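Local coordinates for SusD superfamily protein (Parabacteroides distasonis, PDB 3OTN) that probably binds nutrients, most likely carbohydrates, at the outer membrane as a member of the SusD family, at residues L221-T233 with S242-Q254. Sequence-based numbering, arbitrary orientation.
With EDO (1,2-ethanediol), chain K.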
ATOM      1  N   LEU A 221       5.009 -12.254 -14.262  1.00 22.73           N
ATOM      2  CA  LEU A 221       5.938 -13.280 -14.739  1.00 23.12           C
ATOM      3  C   LEU A 221       7.225 -12.650 -15.269  1.00 23.64           C
ATOM      4  O   LEU A 221       8.310 -13.175 -15.003  1.00 21.72           O
ATOM      5  CB  LEU A 221       5.334 -14.160 -15.828  1.00 25.92           C
ATOM      6  CG  LEU A 221       6.121 -15.426 -16.194  1.00 27.45           C
ATOM      7  CD1 LEU A 221       6.363 -16.290 -14.987  1.00 26.80           C
ATOM      8  CD2 LEU A 221       5.346 -16.217 -17.243  1.00 21.72           C
ATOM      9  N   GLU A 222       7.107 -11.519 -15.977  1.00 26.61           N
ATOM     10  CA  GLU A 222       8.292 -10.779 -16.451  1.00 27.07           C
ATOM     11  C   GLU A 222       9.191 -10.394 -15.274  1.00 25.97           C
ATOM     12  O   GLU A 222      10.422 -10.548 -15.357  1.00 24.09           O
ATOM     13  CB  GLU A 222       7.908  -9.553 -17.317  1.00 26.83           C
ATOM     14  CG  GLU A 222       7.469  -9.934 -18.765  1.00 33.96           C
ATOM     15  CD  GLU A 222       6.732  -8.822 -19.561  1.00 43.15           C
ATOM     16  OE1 GLU A 222       6.548  -7.708 -19.069  1.00 42.21           O
ATOM     17  OE2 GLU A 222       6.315  -9.070 -20.717  1.00 55.14           O
ATOM     18  N   VAL A 223       8.588  -9.924 -14.171  1.00 23.76           N
ATOM     19  CA  VAL A 223       9.369  -9.557 -12.983  1.00 23.40           C
ATOM     20  C   VAL A 223      10.107 -10.780 -12.404  1.00 21.56           C
ATOM     21  O   VAL A 223      11.269 -10.678 -12.021  1.00 24.89           O
ATOM     22  CB  VAL A 223       8.498  -8.870 -11.878  1.00 21.23           C
ATOM     23  CG1 VAL A 223       9.342  -8.546 -10.620  1.00 22.22           C
ATOM     24  CG2 VAL A 223       7.865  -7.573 -12.410  1.00 21.00           C
ATOM     25  N   ILE A 224       9.416 -11.907 -12.323  1.00 23.06           N
ATOM     26  CA  ILE A 224      10.017 -13.174 -11.869  1.00 26.17           C
ATOM     27  C   ILE A 224      11.196 -13.565 -12.770  1.00 27.25           C
ATOM     28  O   ILE A 224      12.298 -13.811 -12.287  1.00 27.31           O
ATOM     29  CB  ILE A 224       8.973 -14.325 -11.826  1.00 26.09           C
ATOM     30  CG1 ILE A 224       7.912 -14.041 -10.765  1.00 22.75           C
ATOM     31  CG2 ILE A 224       9.643 -15.703 -11.534  1.00 23.03           C
ATOM     32  CD1 ILE A 224       6.684 -15.008 -10.824  1.00 24.63           C
ATOM     33  N   LYS A 225      10.959 -13.603 -14.078  1.00 27.87           N
ATOM     34  CA  LYS A 225      11.986 -14.031 -15.054  1.00 29.89           C
ATOM     35  C   LYS A 225      13.178 -13.089 -15.150  1.00 30.41           C
ATOM     36  O   LYS A 225      14.240 -13.504 -15.570  1.00 31.23           O
ATOM     37  CB  LYS A 225      11.385 -14.193 -16.460  1.00 33.25           C
ATOM     38  CG  LYS A 225      10.377 -15.365 -16.626  1.00 39.70           C
ATOM     39  CD  LYS A 225      10.937 -16.715 -16.233  1.00 48.19           C
ATOM     40  CE  LYS A 225       9.948 -17.831 -16.582  1.00 52.73           C
ATOM     41  NZ  LYS A 225      10.335 -19.103 -15.922  1.00 58.49           N
ATOM     42  N   SER A 226      12.999 -11.834 -14.759  1.00 26.85           N
ATOM     43  CA  SER A 226      14.093 -10.868 -14.740  1.00 28.08           C
ATOM     44  C   SER A 226      15.246 -11.233 -13.808  1.00 29.22           C
ATOM     45  O   SER A 226      16.357 -10.813 -14.066  1.00 29.52           O
ATOM     46  CB  SER A 226      13.587  -9.471 -14.364  1.00 27.23           C
ATOM     47  OG  SER A 226      13.383  -9.352 -12.957  1.00 25.59           O
ATOM     48  N   ASN A 227      14.996 -11.992 -12.732  1.00 30.89           N
ATOM     49  CA  ASN A 227      16.051 -12.336 -11.750  1.00 31.86           C
ATOM     50  C   ASN A 227      16.679 -11.108 -11.073  1.00 30.70           C
ATOM     51  O   ASN A 227      17.753 -11.200 -10.537  1.00 31.77           O
ATOM     52  CB  ASN A 227      17.203 -13.178 -12.372  1.00 33.86           C
ATOM     53  CG  ASN A 227      16.743 -14.475 -12.968  1.00 42.02           C
ATOM     54  OD1 ASN A 227      15.986 -15.220 -12.356  1.00 49.25           O
ATOM     55  ND2 ASN A 227      17.246 -14.787 -14.162  1.00 52.08           N
ATOM     56  N   GLU A 228      15.992  -9.978 -11.076  1.00 28.84           N
ATOM     57  CA  GLU A 228      16.467  -8.755 -10.447  1.00 30.04           C
ATOM     58  C   GLU A 228      15.995  -8.614  -9.005  1.00 28.48           C
ATOM     59  O   GLU A 228      16.369  -7.647  -8.360  1.00 26.06           O
ATOM     60  CB  GLU A 228      15.898  -7.561 -11.188  1.00 30.45           C
ATOM     61  CG  GLU A 228      16.232  -7.554 -12.662  1.00 41.44           C
ATOM     62  CD  GLU A 228      17.437  -6.739 -13.010  1.00 41.98           C
ATOM     63  OE1 GLU A 228      18.208  -6.374 -12.105  1.00 51.42           O
ATOM     64  OE2 GLU A 228      17.600  -6.470 -14.217  1.00 48.22           O
ATOM     65  N   TYR A 229      15.096  -9.499  -8.555  1.00 25.01           N
ATOM     66  CA  TYR A 229      14.546  -9.460  -7.188  1.00 23.72           C
ATOM     67  C   TYR A 229      14.612 -10.881  -6.627  1.00 24.76           C
ATOM     68  O   TYR A 229      14.506 -11.865  -7.372  1.00 23.59           O
ATOM     69  CB  TYR A 229      13.097  -8.941  -7.163  1.00 22.31           C
ATOM     70  CG  TYR A 229      12.942  -7.591  -7.848  1.00 22.89           C
ATOM     71  CD1 TYR A 229      13.318  -6.432  -7.208  1.00 23.25           C
ATOM     72  CD2 TYR A 229      12.520  -7.500  -9.179  1.00 28.87           C
ATOM     73  CE1 TYR A 229      13.251  -5.186  -7.834  1.00 26.98           C
ATOM     74  CE2 TYR A 229      12.424  -6.260  -9.823  1.00 24.46           C
ATOM     75  CZ  TYR A 229      12.792  -5.108  -9.146  1.00 26.89           C
ATOM     76  OH  TYR A 229      12.693  -3.879  -9.735  1.00 25.33           O
ATOM     77  N   THR A 230      14.766 -10.965  -5.313  1.00 23.60           N
ATOM     78  CA  THR A 230      14.863 -12.230  -4.597  1.00 25.94           C
ATOM     79  C   THR A 230      14.034 -12.107  -3.337  1.00 23.82           C
ATOM     80  O   THR A 230      13.865 -11.005  -2.812  1.00 27.25           O
ATOM     81  CB  THR A 230      16.328 -12.551  -4.188  1.00 28.88           C
ATOM     82  OG1 THR A 230      16.887 -11.401  -3.551  1.00 34.27           O
ATOM     83  CG2 THR A 230      17.176 -12.887  -5.392  1.00 28.05           C
ATOM     84  N   LEU A 231      13.480 -13.223  -2.889  1.00 21.95           N
ATOM     85  CA  LEU A 231      12.721 -13.265  -1.646  1.00 25.06           C
ATOM     86  C   LEU A 231      13.677 -13.120  -0.441  1.00 26.18           C
ATOM     87  O   LEU A 231      14.769 -13.682  -0.433  1.00 27.41           O
ATOM     88  CB  LEU A 231      11.949 -14.579  -1.543  1.00 26.83           C
ATOM     89  CG  LEU A 231      10.699 -14.744  -2.407  1.00 23.61           C
ATOM     90  CD1 LEU A 231      10.132 -16.181  -2.230  1.00 22.64           C
ATOM     91  CD2 LEU A 231       9.643 -13.703  -2.083  1.00 21.92           C
ATOM     92  N   PHE A 232      13.265 -12.362   0.564  1.00 23.51           N
ATOM     93  CA  PHE A 232      13.983 -12.327   1.842  1.00 22.95           C
ATOM     94  C   PHE A 232      13.830 -13.685   2.508  1.00 21.45           C
ATOM     95  O   PHE A 232      12.789 -14.326   2.395  1.00 22.84           O
ATOM     96  CB  PHE A 232      13.380 -11.266   2.798  1.00 22.28           C
ATOM     97  CG  PHE A 232      13.575  -9.856   2.336  1.00 21.47           C
ATOM     98  CD1 PHE A 232      14.825  -9.406   1.944  1.00 22.56           C
ATOM     99  CD2 PHE A 232      12.511  -8.963   2.349  1.00 16.20           C
ATOM    100  CE1 PHE A 232      15.018  -8.073   1.525  1.00 24.26           C
ATOM    101  CE2 PHE A 232      12.700  -7.627   1.931  1.00 22.18           C
ATOM    102  CZ  PHE A 232      13.939  -7.203   1.516  1.00 21.19           C
ATOM    103  N   THR A 233      14.857 -14.115   3.220  1.00 23.97           N
ATOM    104  CA  THR A 233      14.838 -15.418   3.883  1.00 26.53           C
ATOM    105  C   THR A 233      14.148 -15.330   5.217  1.00 28.43           C
ATOM    106  O   THR A 233      13.671 -16.329   5.731  1.00 32.37           O
ATOM    107  CB  THR A 233      16.267 -15.982   4.047  1.00 28.26           C
ATOM    108  OG1 THR A 233      17.061 -15.031   4.777  1.00 27.56           O
ATOM    109  CG2 THR A 233      16.877 -16.188   2.685  1.00 25.17           C
ATOM    110  N   SER A 242      18.950  -0.965   6.255  1.00 19.29           N
ATOM    111  CA  SER A 242      19.991  -1.390   5.324  1.00 20.61           C
ATOM    112  C   SER A 242      19.470  -2.115   4.092  1.00 20.67           C
ATOM    113  O   SER A 242      20.150  -2.130   3.067  1.00 19.27           O
ATOM    114  CB  SER A 242      21.034  -2.298   6.010  1.00 23.20           C
ATOM    115  OG  SER A 242      20.417  -3.497   6.483  1.00 23.63           O
ATOM    116  N   GLN A 243      18.284  -2.722   4.205  1.00 20.63           N
ATOM    117  CA  GLN A 243      17.598  -3.373   3.095  1.00 21.77           C
ATOM    118  C   GLN A 243      16.751  -2.454   2.195  1.00 18.63           C
ATOM    119  O   GLN A 243      16.202  -2.932   1.221  1.00 17.66           O
ATOM    120  CB  GLN A 243      16.754  -4.548   3.613  1.00 22.27           C
ATOM    121  CG  GLN A 243      17.609  -5.621   4.242  1.00 27.98           C
ATOM    122  CD  GLN A 243      18.399  -6.420   3.207  1.00 30.88           C
ATOM    123  OE1 GLN A 243      19.519  -6.099   2.875  1.00 41.04           O
ATOM    124  NE2 GLN A 243      17.811  -7.459   2.726  1.00 35.29           N
ATOM    125  N   ASN A 244      16.702  -1.150   2.485  1.00 20.31           N
ATOM    126  CA  ASN A 244      15.971  -0.163   1.662  1.00 19.03           C
ATOM    127  C   ASN A 244      16.316  -0.261   0.154  1.00 19.87           C
ATOM    128  O   ASN A 244      17.490  -0.248  -0.202  1.00 16.23           O
ATOM    129  CB  ASN A 244      16.324   1.266   2.106  1.00 20.56           C
ATOM    130  CG  ASN A 244      15.594   1.742   3.384  1.00 20.34           C
ATOM    131  OD1 ASN A 244      14.763   1.064   3.976  1.00 19.40           O
ATOM    132  ND2 ASN A 244      15.949   2.942   3.803  1.00 15.72           N
ATOM    133  N   ASN A 245      15.291  -0.414  -0.693  1.00 19.29           N
ATOM    134  CA  ASN A 245      15.418  -0.452  -2.178  1.00 22.00           C
ATOM    135  C   ASN A 245      16.136  -1.677  -2.767  1.00 22.92           C
ATOM    136  O   ASN A 245      16.510  -1.655  -3.940  1.00 23.92           O
ATOM    137  CB  ASN A 245      16.079   0.838  -2.702  1.00 21.23           C
ATOM    138  CG  ASN A 245      15.411   2.091  -2.201  1.00 22.43           C
ATOM    139  OD1 ASN A 245      16.079   3.038  -1.732  1.00 22.68           O
ATOM    140  ND2 ASN A 245      14.096   2.143  -2.329  1.00 15.30           N
ATOM    141  N   LYS A 246      16.335  -2.728  -1.962  1.00 21.33           N
ATOM    142  CA  LYS A 246      17.064  -3.934  -2.353  1.00 20.87           C
ATOM    143  C   LYS A 246      16.221  -5.149  -2.027  1.00 20.38           C
ATOM    144  O   LYS A 246      15.208  -5.063  -1.329  1.00 20.72           O
ATOM    145  CB  LYS A 246      18.361  -4.135  -1.543  1.00 24.34           C
ATOM    146  CG  LYS A 246      19.217  -2.962  -1.199  1.00 31.32           C
ATOM    147  CD  LYS A 246      20.659  -3.371  -0.839  1.00 39.39           C
ATOM    148  CE  LYS A 246      20.772  -4.422   0.251  1.00 46.40           C
ATOM    149  NZ  LYS A 246      22.199  -4.803   0.483  1.00 54.68           N
ATOM    150  N   GLY A 247      16.700  -6.301  -2.461  1.00 21.58           N
ATOM    151  CA  GLY A 247      16.107  -7.586  -2.066  1.00 21.47           C
ATOM    152  C   GLY A 247      14.755  -7.726  -2.731  1.00 21.95           C
ATOM    153  O   GLY A 247      14.676  -7.804  -3.949  1.00 22.25           O
ATOM    154  N   GLU A 248      13.687  -7.659  -1.945  1.00 20.12           N
ATOM    155  CA  GLU A 248      12.327  -7.719  -2.488  1.00 17.96           C
ATOM    156  C   GLU A 248      11.799  -6.382  -2.977  1.00 19.30           C
ATOM    157  O   GLU A 248      10.841  -6.341  -3.773  1.00 19.06           O
ATOM    158  CB  GLU A 248      11.356  -8.227  -1.442  1.00 15.76           C
ATOM    159  CG  GLU A 248      11.527  -9.683  -1.057  1.00 23.98           C
ATOM    160  CD  GLU A 248      10.323 -10.260  -0.326  1.00 19.21           C
ATOM    161  OE1 GLU A 248       9.173  -9.742  -0.530  1.00 20.40           O
ATOM    162  OE2 GLU A 248      10.531 -11.243   0.442  1.00 17.81           O
ATOM    163  N   PHE A 249      12.372  -5.290  -2.495  1.00 18.12           N
ATOM    164  CA  PHE A 249      11.718  -4.000  -2.660  1.00 18.90           C
ATOM    165  C   PHE A 249      11.833  -3.484  -4.094  1.00 18.26           C
ATOM    166  O   PHE A 249      12.927  -3.359  -4.644  1.00 16.53           O
ATOM    167  CB  PHE A 249      12.204  -2.971  -1.663  1.00 19.62           C
ATOM    168  CG  PHE A 249      12.041  -3.393  -0.210  1.00 19.49           C
ATOM    169  CD1 PHE A 249      10.832  -3.886   0.267  1.00 18.35           C
ATOM    170  CD2 PHE A 249      13.129  -3.326   0.660  1.00 22.76           C
ATOM    171  CE1 PHE A 249      10.693  -4.271   1.607  1.00 19.68           C
ATOM    172  CE2 PHE A 249      13.008  -3.686   1.977  1.00 22.80           C
ATOM    173  CZ  PHE A 249      11.790  -4.163   2.468  1.00 19.13           C
ATOM    174  N   ILE A 250      10.678  -3.157  -4.664  1.00 18.80           N
ATOM    175  CA  ILE A 250      10.543  -2.727  -6.075  1.00 19.27           C
ATOM    176  C   ILE A 250      10.273  -1.227  -6.135  1.00 17.85           C
ATOM    177  O   ILE A 250      10.954  -0.490  -6.877  1.00 20.27           O
ATOM    178  CB  ILE A 250       9.406  -3.529  -6.788  1.00 19.47           C
ATOM    179  CG1 ILE A 250       9.752  -5.016  -6.817  1.00 16.28           C
ATOM    180  CG2 ILE A 250       9.216  -3.052  -8.254  1.00 18.64           C
ATOM    181  CD1 ILE A 250       8.577  -5.899  -7.211  1.00 22.56           C
ATOM    182  N   TYR A 251       9.307  -0.768  -5.355  1.00 17.22           N
ATOM    183  CA  TYR A 251       9.063   0.676  -5.216  1.00 18.15           C
ATOM    184  C   TYR A 251       8.666   1.013  -3.771  1.00 19.52           C
ATOM    185  O   TYR A 251       7.834   0.338  -3.184  1.00 17.88           O
ATOM    186  CB  TYR A 251       7.991   1.122  -6.239  1.00 18.49           C
ATOM    187  CG  TYR A 251       8.027   2.598  -6.436  1.00 24.21           C
ATOM    188  CD1 TYR A 251       9.059   3.189  -7.156  1.00 17.17           C
ATOM    189  CD2 TYR A 251       7.067   3.422  -5.850  1.00 21.52           C
ATOM    190  CE1 TYR A 251       9.131   4.585  -7.305  1.00 19.16           C
ATOM    191  CE2 TYR A 251       7.120   4.821  -5.996  1.00 20.16           C
ATOM    192  CZ  TYR A 251       8.148   5.394  -6.702  1.00 21.88           C
ATOM    193  OH  TYR A 251       8.199   6.750  -6.820  1.00 20.38           O
ATOM    194  N   GLN A 252       9.246   2.071  -3.218  1.00 16.80           N
ATOM    195  CA  GLN A 252       9.039   2.401  -1.838  1.00 16.71           C
ATOM    196  C   GLN A 252       8.933   3.905  -1.644  1.00 17.28           C
ATOM    197  O   GLN A 252       9.496   4.684  -2.398  1.00 16.12           O
ATOM    198  CB  GLN A 252      10.258   1.921  -1.016  1.00 17.22           C
ATOM    199  CG  GLN A 252      10.505   0.413  -1.008  1.00 17.02           C
ATOM    200  CD  GLN A 252      11.398  -0.007   0.119  1.00 16.09           C
ATOM    201  OE1 GLN A 252      12.607   0.264   0.095  1.00 16.43           O
ATOM    202  NE2 GLN A 252      10.820  -0.683   1.128  1.00 15.73           N
ATOM    203  N   VAL A 253       8.281   4.291  -0.560  1.00 17.95           N
ATOM    204  CA  VAL A 253       8.385   5.623  -0.027  1.00 16.55           C
ATOM    205  C   VAL A 253       9.739   5.738   0.683  1.00 15.33           C
ATOM    206  O   VAL A 253      10.106   4.855   1.470  1.00 17.55           O
ATOM    207  CB  VAL A 253       7.282   5.942   0.957  1.00 17.85           C
ATOM    208  CG1 VAL A 253       7.443   7.358   1.425  1.00 13.86           C
ATOM    209  CG2 VAL A 253       5.872   5.794   0.282  1.00 19.21           C
ATOM    210  N   GLN A 254      10.467   6.816   0.413  1.00 16.92           N
ATOM    211  CA  GLN A 254      11.860   6.981   0.893  1.00 17.69           C
ATOM    212  C   GLN A 254      11.905   7.771   2.188  1.00 18.78           C
ATOM    213  O   GLN A 254      11.373   8.898   2.283  1.00 16.94           O
ATOM    214  CB  GLN A 254      12.751   7.683  -0.137  1.00 18.35           C
ATOM    215  CG  GLN A 254      12.733   7.036  -1.558  1.00 17.92           C
ATOM    216  CD  GLN A 254      13.260   5.622  -1.570  1.00 18.28           C
ATOM    217  OE1 GLN A 254      12.634   4.686  -2.122  1.00 21.05           O
ATOM    218  NE2 GLN A 254      14.374   5.438  -0.951  1.00 12.86           N
TER
HETATM  219  C1  EDO K 612       8.935  10.154  -1.007  1.00 33.49           C
HETATM  220  O1  EDO K 612       9.553   8.875  -1.318  1.00 23.81           O
HETATM  221  C2  EDO K 612       9.689  10.881   0.116  1.00 32.85           C
HETATM  222  O2  EDO K 612       9.297  10.290   1.363  1.00 19.72           O
HETATM  223  O   HOH W   1      13.590  -1.610  -8.463  1.00 32.22           O
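Phe232 turns its ring edge to the face of Phe249 in a T-shaped stack, the centroids 5.1 Å apart and the planes at 66°. Over one face of the Phe232 ring lies the aliphatic part of Glu248, its CG 3.9 Å from the centroid, a CH-pi contact. Gly247 passes close to the ring at CE1; any side chain there would collide with that atom, and its positive phi also favours glycine. Cutting Phe232 back to an alanine would probably leave the Phe249 face and the Glu248 methylene without their aromatic partner and open a gap beside Gly247. A second CH-pi contact joins Tyr229 to Ile250: CG1, anti to its carbonyl carbon (chi1 -63°), sits over the tyrosine ring 3.8 Å from the centroid, while Glu228 CB covers the opposite face. Tyr229 OH reaches a water at 2.8 Å, which also lies near the Ile250 carbonyl.

Farther out, Phe232 N donates to Glu248 OE2 over 3.0 Å at 161°, and the oxygen receives it on its anti lone pair, away from OE1. The same oxygen meets Arg392 in a salt bridge, and OE1 forms a salt bridge with Arg359 and a hydrogen bond with the Thr361 hydroxyl, so the buried carboxylate is held at both oxygens. Thr230 N adds a weak bond to Gly247 O at 3.4 Å.

The chain leaving helix 210-225 is thus joined to the type II' turn Lys246-Phe249, which leads into strand 249-253, the central strand of a small antiparallel sheet. Ile250 and Tyr251 form a classic beta bulge opposite Tyr358. Helix 187-202 packs on Ile250, and helices 360-375 and 380-392 both pack on Leu231.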